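Local coordinates for protein aspartate aminotransferase (Thermotoga maritima, PDB 1O4S) that catalyses the pyridoxal-phosphate-dependent transfer of an amino group from L-aspartate to 2-oxoglutarate, giving oxaloacetate and L-glutamate, as a homodimeric aminotransferase, at residues I129-V134 / K176-N181; F208-D213 / D236-I241; A113-F118 / I139-L144; N159-L164 / V190-F195. All coordinates share one frame; numbering follows the deposited sequence.

Interaction 1 of 4, residues I129-V134 / K176-N181; sequences IVFSPV and KAVLIN. With PLP (pyridoxal-5'-phosphate), chain M.
With CG of F131 anti to its carbonyl carbon (chi1 -61°) and CG1 of V178 anti to the backbone N (chi1 174°), a phenyl ring of strand 129-132 comes across to the parallel strand 176-180. There CE1 of F131 lies 3.6 Å from CG1 of V178, the two side chains crossing obliquely, and the same CE1 touches CG2 of I180. The rim of the ring approaches the backbone as well: near the ring plane, CD1 of F131 is 3.4 Å from the O of L179. On the other face of the sheet V130 and L179 lie side by side and point the same way, with CG1 of V130 4.0 Å from CD2 of L179.

I129 is gripped through both of its backbone polar atoms, the normal pattern between parallel strands. The N of I129 donates to the O of A177 at 3.0 Å. The O of I129 receives the N of L179 at 3.0 Å, almost along the C=O axis and with a nearly straight N-H...O angle of 177°. Further along, a water takes over, accepting from the N of F131 at 2.9 Å and donating to the O of L179 at 2.8 Å, so both buried groups are satisfied across the wider gap.

At the cofactor end, OD1 of N181 is 3.4 Å from the methyl C2A of PLP. The amide is held at both ends, ND2 by the O of D213 and OD1 by the N of N185. N181 thus meets the PLP methyl group and probably steadies N185, whose ND2 is hydrogen-bonded to PLP.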
# COMPACT_ATOMS: atom_id res chain seq x y z
N ILE B 129 21.36 -1.86 -10.13
CA ILE B 129 21.76 -3.10 -10.79
C ILE B 129 20.87 -4.24 -10.31
O ILE B 129 20.71 -4.43 -9.10
CB ILE B 129 23.25 -3.38 -10.52
CG1 ILE B 129 24.10 -2.39 -11.33
CG2 ILE B 129 23.63 -4.84 -10.88
CD1 ILE B 129 25.49 -2.24 -10.84
N VAL B 130 20.28 -4.98 -11.25
CA VAL B 130 19.54 -6.21 -10.91
C VAL B 130 20.14 -7.38 -11.70
O VAL B 130 20.86 -7.18 -12.66
CB VAL B 130 18.02 -6.08 -11.18
CG1 VAL B 130 17.49 -4.77 -10.58
CG2 VAL B 130 17.72 -6.14 -12.64
N PHE B 131 19.84 -8.59 -11.25
CA PHE B 131 20.39 -9.80 -11.81
C PHE B 131 19.27 -10.63 -12.39
O PHE B 131 18.32 -10.96 -11.69
CB PHE B 131 21.15 -10.58 -10.72
CG PHE B 131 22.31 -9.82 -10.14
CD1 PHE B 131 22.21 -9.22 -8.89
CD2 PHE B 131 23.49 -9.65 -10.88
CE1 PHE B 131 23.27 -8.48 -8.35
CE2 PHE B 131 24.57 -8.91 -10.34
CZ PHE B 131 24.45 -8.33 -9.07
N SER B 132 19.36 -10.95 -13.67
CA SER B 132 18.37 -11.80 -14.32
C SER B 132 18.97 -13.22 -14.32
O SER B 132 20.18 -13.34 -14.25
CB SER B 132 18.08 -11.31 -15.73
OG SER B 132 19.20 -11.49 -16.57
N PRO B 133 18.15 -14.28 -14.37
CA PRO B 133 16.66 -14.19 -14.32
C PRO B 133 16.12 -13.39 -13.14
O PRO B 133 16.59 -13.54 -12.02
CB PRO B 133 16.21 -15.66 -14.24
CG PRO B 133 17.34 -16.43 -14.88
CD PRO B 133 18.61 -15.67 -14.54
N VAL B 134 15.14 -12.52 -13.38
CA VAL B 134 14.73 -11.55 -12.36
C VAL B 134 13.22 -11.56 -12.12
O VAL B 134 12.45 -11.62 -13.05
CB VAL B 134 15.21 -10.12 -12.73
CG1 VAL B 134 14.46 -9.58 -13.94
CG2 VAL B 134 15.09 -9.15 -11.54
N LYS B 176 23.13 3.71 -7.47
CA LYS B 176 22.75 3.93 -6.09
C LYS B 176 22.55 2.62 -5.31
O LYS B 176 22.66 2.62 -4.09
CB LYS B 176 21.46 4.79 -6.06
CG LYS B 176 21.08 5.33 -4.67
CD LYS B 176 21.90 6.59 -4.30
CE LYS B 176 21.80 6.91 -2.77
NZ LYS B 176 20.52 7.63 -2.31
N ALA B 177 22.20 1.53 -5.98
CA ALA B 177 21.93 0.28 -5.28
C ALA B 177 22.15 -0.94 -6.14
O ALA B 177 22.07 -0.89 -7.38
CB ALA B 177 20.47 0.27 -4.71
N VAL B 178 22.47 -2.04 -5.47
CA VAL B 178 22.50 -3.33 -6.08
C VAL B 178 21.48 -4.19 -5.34
O VAL B 178 21.52 -4.33 -4.10
CB VAL B 178 23.89 -3.95 -6.03
CG1 VAL B 178 23.86 -5.42 -6.57
CG2 VAL B 178 24.90 -3.09 -6.80
N LEU B 179 20.57 -4.76 -6.11
CA LEU B 179 19.48 -5.58 -5.62
C LEU B 179 19.82 -7.07 -5.73
O LEU B 179 20.06 -7.58 -6.82
CB LEU B 179 18.23 -5.31 -6.45
CG LEU B 179 17.01 -6.14 -6.08
CD1 LEU B 179 16.58 -5.85 -4.66
CD2 LEU B 179 15.89 -5.86 -7.09
N ILE B 180 19.78 -7.77 -4.60
CA ILE B 180 19.95 -9.22 -4.60
C ILE B 180 18.72 -9.92 -4.02
O ILE B 180 18.06 -9.43 -3.14
CB ILE B 180 21.25 -9.65 -3.85
CG1 ILE B 180 21.26 -9.13 -2.42
CG2 ILE B 180 22.53 -9.21 -4.65
CD1 ILE B 180 22.38 -9.68 -1.55
N ASN B 181 18.43 -11.08 -4.58
CA ASN B 181 17.30 -11.91 -4.22
C ASN B 181 17.78 -13.36 -4.10
O ASN B 181 17.80 -14.13 -5.09
CB ASN B 181 16.24 -11.80 -5.29
CG ASN B 181 15.06 -12.75 -5.06
OD1 ASN B 181 14.49 -13.27 -6.03
ND2 ASN B 181 14.65 -12.94 -3.79
N1 PLP M . 10.23 -11.13 -3.68
C2 PLP M . 10.06 -12.29 -4.41
C2A PLP M . 11.17 -12.62 -5.37
C3 PLP M . 8.90 -13.07 -4.28
O3 PLP M . 8.77 -14.10 -4.93
C4 PLP M . 7.91 -12.71 -3.35
C4A PLP M . 6.65 -13.58 -3.18
C5 PLP M . 8.14 -11.53 -2.61
C6 PLP M . 9.29 -10.76 -2.79
C5A PLP M . 7.22 -10.94 -1.55
O4P PLP M . 5.81 -10.87 -1.67
P PLP M . 4.89 -10.32 -0.49
O1P PLP M . 3.72 -11.23 -0.61
O2P PLP M . 5.60 -10.40 0.79
O3P PLP M . 4.61 -8.96 -1.00
O HOH W 1 18.40 -8.57 -8.78

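Interaction 2 of 4, residues F208-D213 / D236-I241; sequences FYIISD and DRIVYI. With PLP (pyridoxal-5'-phosphate), chain M.
OD2 of D213 has two close polar neighbours: it is hydrogen-bonded to the hydroxyl of Y138, and N1 of the PLP pyridine lies 2.6 Å from it. The second carboxylate oxygen, OD1, takes a weak hydrogen bond from the N of V215. CG stands anti to the backbone N (chi1 -179°), which carries the carboxylate out past the end of strand 209-213 to the cofactor.

Behind it, four backbone bonds join this strand to the parallel strand 238-241. The N of I210 donates to the O of R237 at 2.7 Å, and the O of I210 accepts the N of V239 at 2.8 Å. The N of S212 reaches the O of V239 nearly along its C=O axis, and the O of S212 receives the N of I241. I211, V239 and I241 share the face of D213, with CG1 of I211 4.0 Å from CB of V239 and CG2 of I211 4.0 Å from CD1 of I241. On the other face, I238 bends at chi2 (-66°), bringing CD1 to 4.0 Å from CB of I210.

The strands belong to one beta-alpha-beta unit through helix 228-231, whose I228 packs on I210 and I238. An aspartate facing the pyridine nitrogen is a hallmark of aspartate aminotransferases; its negative charge would be expected to keep N1 protonated and so strengthen the ring as an electron sink.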
# COMPACT_ATOMS: atom_id res chain seq x y z
N PHE B 208 27.38 2.54 -2.42
CA PHE B 208 26.02 2.17 -2.80
C PHE B 208 25.38 1.26 -1.75
O PHE B 208 26.08 0.66 -0.93
CB PHE B 208 25.96 1.55 -4.22
CG PHE B 208 26.69 0.21 -4.36
CD1 PHE B 208 26.06 -0.98 -4.01
CD2 PHE B 208 27.98 0.15 -4.89
CE1 PHE B 208 26.72 -2.21 -4.16
CE2 PHE B 208 28.65 -1.08 -5.05
CZ PHE B 208 28.02 -2.26 -4.69
N TYR B 209 24.05 1.18 -1.78
CA TYR B 209 23.27 0.34 -0.88
C TYR B 209 23.09 -1.04 -1.45
O TYR B 209 22.96 -1.20 -2.68
CB TYR B 209 21.88 0.90 -0.65
CG TYR B 209 21.86 2.11 0.22
CD1 TYR B 209 21.87 1.99 1.60
CD2 TYR B 209 21.80 3.40 -0.33
CE1 TYR B 209 21.86 3.11 2.41
CE2 TYR B 209 21.76 4.54 0.48
CZ TYR B 209 21.80 4.38 1.85
OH TYR B 209 21.78 5.50 2.68
N ILE B 210 23.09 -2.03 -0.57
CA ILE B 210 22.72 -3.38 -0.96
C ILE B 210 21.32 -3.60 -0.43
O ILE B 210 21.09 -3.52 0.77
CB ILE B 210 23.67 -4.44 -0.38
CG1 ILE B 210 25.09 -4.27 -0.95
CG2 ILE B 210 23.13 -5.86 -0.69
CD1 ILE B 210 26.09 -5.18 -0.33
N ILE B 211 20.39 -3.85 -1.35
CA ILE B 211 19.01 -4.19 -1.03
C ILE B 211 18.87 -5.69 -1.20
O ILE B 211 19.06 -6.22 -2.29
CB ILE B 211 18.04 -3.46 -1.94
CG1 ILE B 211 18.24 -1.93 -1.84
CG2 ILE B 211 16.62 -3.86 -1.59
CD1 ILE B 211 17.48 -1.14 -2.90
N SER B 212 18.53 -6.38 -0.11
CA SER B 212 18.49 -7.84 -0.10
C SER B 212 17.12 -8.37 0.23
O SER B 212 16.63 -8.19 1.34
CB SER B 212 19.50 -8.40 0.90
OG SER B 212 19.63 -9.78 0.66
N ASP B 213 16.52 -9.02 -0.75
CA ASP B 213 15.19 -9.59 -0.67
C ASP B 213 15.33 -11.06 -0.30
O ASP B 213 15.54 -11.91 -1.18
CB ASP B 213 14.50 -9.44 -2.02
CG ASP B 213 13.08 -9.99 -2.04
OD1 ASP B 213 12.63 -10.62 -1.03
OD2 ASP B 213 12.36 -9.86 -3.07
N ASP B 236 24.62 0.37 7.52
CA ASP B 236 24.89 1.67 6.86
C ASP B 236 24.59 1.65 5.37
O ASP B 236 24.09 2.64 4.80
CB ASP B 236 26.32 2.14 7.09
CG ASP B 236 26.48 2.84 8.42
OD1 ASP B 236 27.66 3.11 8.80
OD2 ASP B 236 25.49 3.15 9.15
N ARG B 237 24.87 0.50 4.76
CA ARG B 237 24.67 0.29 3.35
C ARG B 237 23.80 -0.93 3.08
O ARG B 237 23.79 -1.44 1.98
CB ARG B 237 26.03 0.18 2.67
CG ARG B 237 26.76 1.53 2.55
CD ARG B 237 28.26 1.42 2.35
NE ARG B 237 29.04 1.62 3.59
CZ ARG B 237 29.44 0.66 4.43
NH1 ARG B 237 29.16 -0.64 4.22
NH2 ARG B 237 30.15 0.99 5.52
N ILE B 238 23.05 -1.38 4.07
CA ILE B 238 22.20 -2.57 3.89
C ILE B 238 20.74 -2.25 4.08
O ILE B 238 20.37 -1.65 5.08
CB ILE B 238 22.58 -3.67 4.90
CG1 ILE B 238 24.08 -4.01 4.82
CG2 ILE B 238 21.71 -4.92 4.69
CD1 ILE B 238 24.52 -4.64 3.50
N VAL B 239 19.91 -2.68 3.13
CA VAL B 239 18.46 -2.66 3.27
C VAL B 239 18.02 -4.12 3.25
O VAL B 239 18.15 -4.79 2.23
CB VAL B 239 17.75 -1.85 2.14
CG1 VAL B 239 16.26 -1.89 2.29
CG2 VAL B 239 18.24 -0.39 2.13
N TYR B 240 17.51 -4.61 4.36
CA TYR B 240 17.13 -5.99 4.48
C TYR B 240 15.62 -6.11 4.36
O TYR B 240 14.88 -5.39 5.02
CB TYR B 240 17.64 -6.53 5.82
CG TYR B 240 17.23 -7.94 6.13
CD1 TYR B 240 17.94 -9.03 5.60
CD2 TYR B 240 16.12 -8.20 6.98
CE1 TYR B 240 17.54 -10.36 5.90
CE2 TYR B 240 15.73 -9.50 7.29
CZ TYR B 240 16.43 -10.58 6.75
OH TYR B 240 16.06 -11.85 7.08
N ILE B 241 15.17 -7.00 3.48
CA ILE B 241 13.76 -7.21 3.23
C ILE B 241 13.34 -8.66 3.44
O ILE B 241 13.95 -9.59 2.89
CB ILE B 241 13.37 -6.69 1.82
CG1 ILE B 241 13.57 -5.18 1.83
CG2 ILE B 241 11.95 -7.10 1.45
CD1 ILE B 241 13.34 -4.52 0.60
N1 PLP M . 10.23 -11.13 -3.68
C2 PLP M . 10.06 -12.29 -4.41
C2A PLP M . 11.17 -12.62 -5.37
C3 PLP M . 8.90 -13.07 -4.28
O3 PLP M . 8.77 -14.10 -4.93
C4 PLP M . 7.91 -12.71 -3.35
C4A PLP M . 6.65 -13.58 -3.18
C5 PLP M . 8.14 -11.53 -2.61
C6 PLP M . 9.29 -10.76 -2.79
C5A PLP M . 7.22 -10.94 -1.55
O4P PLP M . 5.81 -10.87 -1.67
P PLP M . 4.89 -10.32 -0.49
O1P PLP M . 3.72 -11.23 -0.61
O2P PLP M . 5.60 -10.40 0.79
O3P PLP M . 4.61 -8.96 -1.00

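Interaction 3 of 4, residues A113-F118 / I139-L144; sequences ALFNAF and IPQIIL
One face of the F118 ring carries I142, whose CG1 sits 3.5 Å from the ring centroid and only 8° off the normal, a CH-pi contact centred on the ring. At the edge of the same ring, in its plane, OE1 of Q141 lies 3.5 Å from CE2 of F118, with amide and ring planes 68° apart. F115 is met at its edge instead: CB of Q141 and CB of L144 both lie near its plane, the latter 4.0 Å from CE2 of F115.

Q141 is the residue most buried by this contact. Its CG is anti to the carbonyl carbon and its chain runs extended beyond, which sets the amide against helix 109-121, with OE1 of Q141 3.3 Å from CB of L114. This oxygen is buried and has no hydrogen-bonding partner in the model; the weakly positive rim of the F118 ring may offer it some compensation. NE2 of Q141, 3.9 Å from CB of F115, is better served: it donates to the O of H274 of the second subunit and, weakly, to the O of K111.

The segment axes approach to 9.0 Å and cross at -34°. Helix 109-121 rests on strand 238-243, where A113 and L114 touch I241 and A117 touches V239; L114 also packs on W135, close to PLP. Helix 138-144 is laid against strand 148-153 through I139 and I142. Beside the pair comes the second subunit, whose T275 meets F115 and Q141 and whose I271 meets L144, so this helix pair forms part of the dimer interface.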
# COMPACT_ATOMS: atom_id res chain seq x y z
N ALA B 113 7.79 -3.15 1.01
CA ALA B 113 9.09 -2.84 1.58
C ALA B 113 10.06 -2.51 0.46
O ALA B 113 10.82 -1.54 0.57
CB ALA B 113 9.62 -3.95 2.40
N LEU B 114 10.01 -3.28 -0.63
CA LEU B 114 10.86 -3.03 -1.78
C LEU B 114 10.53 -1.66 -2.41
O LEU B 114 11.40 -0.86 -2.63
CB LEU B 114 10.70 -4.16 -2.81
CG LEU B 114 11.30 -5.54 -2.43
CD1 LEU B 114 10.55 -6.80 -3.00
CD2 LEU B 114 12.82 -5.60 -2.83
N PHE B 115 9.26 -1.39 -2.68
CA PHE B 115 8.87 -0.15 -3.29
C PHE B 115 9.31 1.06 -2.44
O PHE B 115 9.87 2.04 -2.97
CB PHE B 115 7.37 -0.12 -3.50
CG PHE B 115 6.89 1.15 -4.11
CD1 PHE B 115 6.08 2.02 -3.39
CD2 PHE B 115 7.25 1.50 -5.40
CE1 PHE B 115 5.66 3.24 -3.95
CE2 PHE B 115 6.83 2.73 -5.95
CZ PHE B 115 6.02 3.58 -5.21
N ASN B 116 9.07 0.97 -1.14
CA ASN B 116 9.47 2.01 -0.19
C ASN B 116 10.98 2.27 -0.19
O ASN B 116 11.39 3.41 -0.08
CB ASN B 116 9.04 1.71 1.24
CG ASN B 116 7.54 1.79 1.47
OD1 ASN B 116 6.76 2.26 0.63
ND2 ASN B 116 7.14 1.34 2.65
N ALA B 117 11.78 1.21 -0.32
CA ALA B 117 13.25 1.31 -0.43
C ALA B 117 13.67 2.13 -1.65
O ALA B 117 14.50 3.05 -1.57
CB ALA B 117 13.90 -0.09 -0.46
N PHE B 118 13.08 1.79 -2.80
CA PHE B 118 13.40 2.50 -4.03
C PHE B 118 12.96 3.96 -3.93
O PHE B 118 13.68 4.84 -4.35
CB PHE B 118 12.74 1.80 -5.20
CG PHE B 118 13.28 0.39 -5.43
CD1 PHE B 118 14.65 0.14 -5.41
CD2 PHE B 118 12.41 -0.66 -5.71
CE1 PHE B 118 15.13 -1.14 -5.65
CE2 PHE B 118 12.89 -1.93 -5.97
CZ PHE B 118 14.24 -2.17 -5.92
N ILE B 139 11.55 -4.25 -11.51
CA ILE B 139 11.79 -3.26 -12.53
C ILE B 139 10.62 -2.26 -12.57
O ILE B 139 10.85 -1.07 -12.55
CB ILE B 139 12.11 -3.95 -13.90
CG1 ILE B 139 13.53 -4.54 -13.82
CG2 ILE B 139 11.97 -2.97 -15.07
CD1 ILE B 139 13.97 -5.40 -15.01
N PRO B 140 9.38 -2.74 -12.63
CA PRO B 140 8.24 -1.85 -12.46
C PRO B 140 8.41 -0.89 -11.28
O PRO B 140 8.19 0.30 -11.48
CB PRO B 140 7.09 -2.82 -12.27
CG PRO B 140 7.47 -3.95 -13.22
CD PRO B 140 8.94 -4.11 -12.94
N GLN B 141 8.87 -1.38 -10.13
CA GLN B 141 9.00 -0.55 -8.92
C GLN B 141 10.07 0.51 -9.08
O GLN B 141 9.87 1.69 -8.74
CB GLN B 141 9.29 -1.41 -7.70
CG GLN B 141 8.16 -2.31 -7.27
CD GLN B 141 8.50 -3.15 -6.06
OE1 GLN B 141 9.67 -3.40 -5.80
NE2 GLN B 141 7.49 -3.59 -5.32
N ILE B 142 11.20 0.10 -9.64
CA ILE B 142 12.30 1.03 -9.84
C ILE B 142 11.88 2.10 -10.83
O ILE B 142 12.16 3.27 -10.60
CB ILE B 142 13.59 0.29 -10.31
CG1 ILE B 142 14.08 -0.63 -9.19
CG2 ILE B 142 14.65 1.29 -10.75
CD1 ILE B 142 14.85 -1.84 -9.72
N ILE B 143 11.21 1.69 -11.92
CA ILE B 143 10.63 2.63 -12.88
C ILE B 143 9.68 3.63 -12.20
O ILE B 143 9.81 4.82 -12.40
CB ILE B 143 9.84 1.91 -14.03
CG1 ILE B 143 10.75 1.11 -14.99
CG2 ILE B 143 9.06 2.94 -14.84
CD1 ILE B 143 12.09 1.66 -15.11
N LEU B 144 8.73 3.13 -11.41
CA LEU B 144 7.77 3.98 -10.72
C LEU B 144 8.45 4.97 -9.78
O LEU B 144 7.99 6.11 -9.63
CB LEU B 144 6.77 3.15 -9.94
CG LEU B 144 5.76 2.39 -10.76
CD1 LEU B 144 4.94 1.60 -9.76
CD2 LEU B 144 4.91 3.31 -11.61

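Interaction 4 of 4, residues N159-L164 / V190-F195; sequences NFQPSL and VYRREF
The side chain of Q161 is bent once, at chi2 (-65°): with CG anti to the carbonyl carbon, this brings the amide against the backbone of 190-192. NE2 of Q161 donates to the O of V190 at 3.3 Å, approaching from 49° above the carbonyl plane. OE1 of Q161 takes a weak bond from the N of R192 at 3.4 Å, so one amide bridges V190 and R192 in the extended lead-in to helix 193-206, for which R192 is the N-cap.

P162 packs against two aromatic faces. CD of P162 lies over the Y191 ring, 3.8 Å from its centroid, and CG of P162 lies over the F195 ring at 3.6 Å from that centroid, both as CH-pi contacts offset toward the rim. F195 gets there by placing CG anti to its backbone N (chi1 172°), while Y191 keeps CG anti to the carbonyl carbon. L164, also with CG anti to N, sets CD1 3.6 Å from the O of F195, and its own N lies in plane at the F195 ring edge. A water closes the other end, donating to the O of F160 at 2.8 Å and hydrogen-bonded to the OH of Y191 at 2.6 Å.

S163 N-caps helix 164-170, its OG bonding the N of E166 and a carboxylate oxygen of E165. The loop from strand 148-153 is thus fastened to the start of helix 193-206, and F131 of strand 127-132 packs against P162, Y191 and F195 together.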
# COMPACT_ATOMS: atom_id res chain seq x y z
N ASN B 159 25.62 -21.64 -12.88
CA ASN B 159 24.67 -21.91 -11.80
C ASN B 159 23.88 -20.66 -11.39
O ASN B 159 23.47 -20.52 -10.23
CB ASN B 159 25.37 -22.52 -10.57
CG ASN B 159 26.11 -23.84 -10.87
OD1 ASN B 159 27.20 -24.08 -10.35
ND2 ASN B 159 25.51 -24.70 -11.71
N PHE B 160 23.66 -19.78 -12.36
CA PHE B 160 23.04 -18.47 -12.17
C PHE B 160 23.69 -17.62 -11.07
O PHE B 160 23.02 -16.81 -10.42
CB PHE B 160 21.54 -18.63 -11.93
CG PHE B 160 20.80 -19.16 -13.12
CD1 PHE B 160 20.16 -20.39 -13.07
CD2 PHE B 160 20.74 -18.43 -14.29
CE1 PHE B 160 19.44 -20.86 -14.18
CE2 PHE B 160 20.04 -18.90 -15.40
CZ PHE B 160 19.38 -20.13 -15.33
N GLN B 161 24.99 -17.78 -10.90
CA GLN B 161 25.75 -17.01 -9.92
C GLN B 161 26.28 -15.74 -10.59
O GLN B 161 26.88 -15.80 -11.67
CB GLN B 161 26.93 -17.81 -9.34
CG GLN B 161 26.53 -19.09 -8.62
CD GLN B 161 25.71 -18.82 -7.36
OE1 GLN B 161 25.99 -17.85 -6.63
NE2 GLN B 161 24.71 -19.66 -7.10
N PRO B 162 26.00 -14.59 -9.98
CA PRO B 162 26.50 -13.32 -10.48
C PRO B 162 28.01 -13.18 -10.28
O PRO B 162 28.60 -13.73 -9.34
CB PRO B 162 25.74 -12.30 -9.65
CG PRO B 162 25.26 -13.02 -8.46
CD PRO B 162 25.19 -14.43 -8.76
N SER B 163 28.62 -12.46 -11.21
CA SER B 163 30.05 -12.24 -11.25
C SER B 163 30.36 -10.90 -10.57
O SER B 163 29.93 -9.85 -11.03
CB SER B 163 30.53 -12.28 -12.69
OG SER B 163 31.85 -11.81 -12.78
N LEU B 164 31.07 -10.97 -9.45
CA LEU B 164 31.39 -9.79 -8.65
C LEU B 164 32.30 -8.86 -9.42
O LEU B 164 32.21 -7.62 -9.38
CB LEU B 164 32.11 -10.25 -7.40
CG LEU B 164 32.44 -9.23 -6.33
CD1 LEU B 164 31.16 -8.73 -5.68
CD2 LEU B 164 33.41 -9.88 -5.30
N VAL B 190 20.88 -19.97 -4.48
CA VAL B 190 21.29 -19.27 -3.29
C VAL B 190 22.69 -18.74 -3.61
O VAL B 190 23.56 -19.47 -4.05
CB VAL B 190 21.29 -20.27 -2.14
CG1 VAL B 190 22.37 -19.99 -1.13
CG2 VAL B 190 19.94 -20.38 -1.47
N TYR B 191 22.90 -17.45 -3.39
CA TYR B 191 24.16 -16.81 -3.72
C TYR B 191 25.28 -17.19 -2.75
O TYR B 191 25.05 -17.29 -1.55
CB TYR B 191 23.98 -15.30 -3.77
CG TYR B 191 23.21 -14.75 -4.97
CD1 TYR B 191 22.79 -15.58 -6.01
CD2 TYR B 191 22.94 -13.39 -5.07
CE1 TYR B 191 22.09 -15.06 -7.13
CE2 TYR B 191 22.25 -12.85 -6.19
CZ TYR B 191 21.83 -13.70 -7.20
OH TYR B 191 21.18 -13.20 -8.30
N ARG B 192 26.48 -17.34 -3.31
CA ARG B 192 27.65 -17.85 -2.62
C ARG B 192 28.12 -16.80 -1.63
O ARG B 192 27.98 -15.61 -1.87
CB ARG B 192 28.78 -18.15 -3.63
CG ARG B 192 28.49 -19.26 -4.69
CD ARG B 192 28.67 -20.75 -4.18
NE ARG B 192 30.01 -21.31 -4.43
CZ ARG B 192 30.42 -22.54 -4.06
NH1 ARG B 192 29.62 -23.38 -3.40
NH2 ARG B 192 31.66 -22.94 -4.34
N ARG B 193 28.69 -17.27 -0.53
CA ARG B 193 29.17 -16.40 0.53
C ARG B 193 30.26 -15.44 0.02
O ARG B 193 30.28 -14.27 0.36
CB ARG B 193 29.70 -17.26 1.68
CG ARG B 193 30.27 -16.46 2.83
CD ARG B 193 30.73 -17.28 4.02
NE ARG B 193 31.09 -16.38 5.13
CZ ARG B 193 30.33 -16.09 6.19
NH1 ARG B 193 29.13 -16.66 6.37
NH2 ARG B 193 30.79 -15.22 7.10
N GLU B 194 31.18 -15.97 -0.79
CA GLU B 194 32.28 -15.22 -1.39
C GLU B 194 31.79 -14.01 -2.22
O GLU B 194 32.33 -12.90 -2.13
CB GLU B 194 33.20 -16.17 -2.21
CG GLU B 194 32.61 -17.57 -2.56
CD GLU B 194 32.46 -18.54 -1.35
OE1 GLU B 194 31.44 -19.28 -1.26
OE2 GLU B 194 33.38 -18.60 -0.48
N PHE B 195 30.73 -14.21 -3.01
CA PHE B 195 30.11 -13.13 -3.76
C PHE B 195 29.55 -12.03 -2.83
O PHE B 195 29.82 -10.85 -3.04
CB PHE B 195 29.00 -13.69 -4.68
CG PHE B 195 28.18 -12.62 -5.35
CD1 PHE B 195 28.60 -12.05 -6.55
CD2 PHE B 195 27.01 -12.17 -4.76
CE1 PHE B 195 27.84 -11.03 -7.15
CE2 PHE B 195 26.25 -11.18 -5.35
CZ PHE B 195 26.67 -10.59 -6.55
O HOH W 2 20.99 -14.82 -10.36

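In the fold
Two of the four contacts are strand pairs of the seven-stranded mixed sheet of the PLP-binding fold, and the other two cover its faces. Interactions 1 and 2, with centres 11 Å apart, share the sheet directly, because strands 175-180 and 209-213 are neighbours, and both end at PLP. Interaction 3 covers the sheet face bearing V130, L179, I211 and I241, its centre 12 Å from that of interaction 1; interaction 4 packs on F131 and I180 on the other face, its centre 23 Å from that of interaction 3. Along the chain interaction 1 alternates with both 3 and 4, whereas interaction 2 comes last. The cofactor site thus lies at strand ends held between layers, one of which meets the second subunit.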